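PDB 5BPK: gamma-glutamyltranspeptidase (Ggt) from Helicobacter pylori 26695, which cleaves the gamma-glutamyl bond of glutathione and related compounds, transferring the gamma-glutamyl group to water or an acceptor as an Ntn-hydrolase. Local coordinates for the interface of chains A and B. Sequence-based numbering; all coordinates share one arbitrary frame. Chains: chain A, Gamma-glutamyltranspeptidase (Ggt); chain B, Gamma-glutamyltranspeptidase (Ggt).

The interface of chains A and B. Residues chain A 65, 68-69, 72, 143, 146; chain B 4, 6, 14, 16, 18.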
# COMPACT_ATOMS: atom_id res chain seq x y z
N ALA A 65 8.00 13.45 3.27
CA ALA A 65 7.03 12.52 2.67
C ALA A 65 6.45 13.07 1.37
O ALA A 65 6.25 12.32 0.41
CB ALA A 65 5.93 12.20 3.67
N ILE A 68 9.16 12.82 -1.37
CA ILE A 68 9.24 11.42 -1.79
C ILE A 68 8.08 10.99 -2.69
O ILE A 68 8.32 10.33 -3.70
CB ILE A 68 9.37 10.46 -0.59
CG1 ILE A 68 10.75 10.65 0.06
CG2 ILE A 68 9.17 9.01 -1.00
CD1 ILE A 68 10.92 9.90 1.36
N GLY A 69 6.86 11.38 -2.33
CA GLY A 69 5.69 11.07 -3.13
C GLY A 69 5.84 11.54 -4.57
O GLY A 69 5.54 10.80 -5.51
N LEU A 72 9.04 9.57 -6.37
CA LEU A 72 8.70 8.20 -6.79
C LEU A 72 7.78 8.18 -8.02
O LEU A 72 7.80 7.22 -8.80
CB LEU A 72 8.03 7.43 -5.64
CG LEU A 72 8.92 7.02 -4.47
CD1 LEU A 72 8.05 6.48 -3.30
CD2 LEU A 72 9.96 5.98 -4.90
N MET A 143 -0.93 14.72 -1.45
CA MET A 143 0.34 15.39 -1.19
C MET A 143 0.10 16.82 -0.73
O MET A 143 0.69 17.26 0.27
CB MET A 143 1.25 15.40 -2.42
CG MET A 143 1.73 14.02 -2.88
SD MET A 143 2.64 13.05 -1.65
CE MET A 143 1.43 11.80 -1.26
N MET A 146 -1.60 17.09 2.99
CA MET A 146 -0.71 16.92 4.15
C MET A 146 0.30 18.07 4.26
O MET A 146 0.58 18.54 5.36
CB MET A 146 -0.05 15.54 4.22
CG MET A 146 0.97 15.19 3.20
SD MET A 146 1.57 13.53 3.60
CE MET A 146 1.10 12.62 2.14
N TYR B 4 6.49 4.02 1.75
CA TYR B 4 7.61 4.74 2.34
C TYR B 4 7.31 5.25 3.75
O TYR B 4 6.17 5.49 4.10
CB TYR B 4 8.09 5.83 1.39
CG TYR B 4 7.12 6.93 1.00
CD1 TYR B 4 6.31 6.83 -0.14
CD2 TYR B 4 7.08 8.11 1.73
CE1 TYR B 4 5.46 7.87 -0.51
CE2 TYR B 4 6.22 9.16 1.37
CZ TYR B 4 5.43 9.04 0.24
OH TYR B 4 4.61 10.10 -0.10
N VAL B 6 8.78 7.73 7.11
CA VAL B 6 9.58 8.89 7.51
C VAL B 6 9.40 9.15 9.00
O VAL B 6 8.29 9.11 9.52
CB VAL B 6 9.18 10.18 6.73
CG1 VAL B 6 10.19 11.29 7.00
CG2 VAL B 6 9.03 9.93 5.21
N VAL B 14 5.43 9.66 9.51
CA VAL B 14 4.51 9.59 8.39
C VAL B 14 4.77 8.27 7.68
O VAL B 14 5.91 7.97 7.29
CB VAL B 14 4.75 10.76 7.40
CG1 VAL B 14 3.75 10.70 6.26
CG2 VAL B 14 4.65 12.11 8.12
N VAL B 16 3.37 6.13 4.49
CA VAL B 16 2.59 6.33 3.26
C VAL B 16 2.66 5.09 2.38
O VAL B 16 3.75 4.65 2.00
CB VAL B 16 3.11 7.51 2.44
CG1 VAL B 16 2.24 7.69 1.18
CG2 VAL B 16 3.18 8.80 3.28
N TYR B 18 1.09 4.05 -1.30
CA TYR B 18 0.32 4.56 -2.43
C TYR B 18 0.65 3.80 -3.71
O TYR B 18 1.59 2.98 -3.73
CB TYR B 18 0.46 6.10 -2.54
CG TYR B 18 1.66 6.67 -3.29
CD1 TYR B 18 2.91 6.05 -3.28
CD2 TYR B 18 1.54 7.87 -3.98
CE1 TYR B 18 3.99 6.58 -3.98
CE2 TYR B 18 2.62 8.41 -4.68
CZ TYR B 18 3.83 7.76 -4.68
OH TYR B 18 4.90 8.28 -5.38
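This is a helix-on-sheet interface between the two subunits of one Ntn-hydrolase, which in this family arise by self-cleavage of a single precursor. It packs helix 61-75 of chain A on strands 2-8 and 13-19 of chain B and helps hold the two pieces together as one core. B:Tyr4 and A:Ile68 meet at its centre. The CG2 methyl of A:Ile68 sits over the middle of the phenol ring, 3.5 Å from the CG atom of B:Tyr4. The CB of B:Val16 lies against the opposite face, toward the rim, and the ring is sandwiched. The CG of B:Tyr4 lies between the backbone N and the carbonyl carbon (chi1 61°), which stands the ring up from the strand toward the helix. Its hydroxyl OH donates to A:Ala65 O at 2.8 Å, from above the carbonyl plane. Near the hydroxyl, the CE methyl of A:Met143 approaches tip to tip, at 3.8 Å from B:Tyr4 OH. A:Leu72 CD1 touches the CD1 side of the same ring at 3.6 Å. The CB methyl of A:Ala65 makes an apolar contact with B:Val14 CG1 at 3.7 Å. B:Tyr18 ties down the next helical turn. The CA of A:Gly69 lies 3.4 Å from B:Tyr4 OH, so the phenol oxygen comes close to the helix backbone. B:Tyr18 OH donates to A:Gly69 O at 2.6 Å, in the carbonyl plane on a lone pair, with a C=O...O angle of 127°.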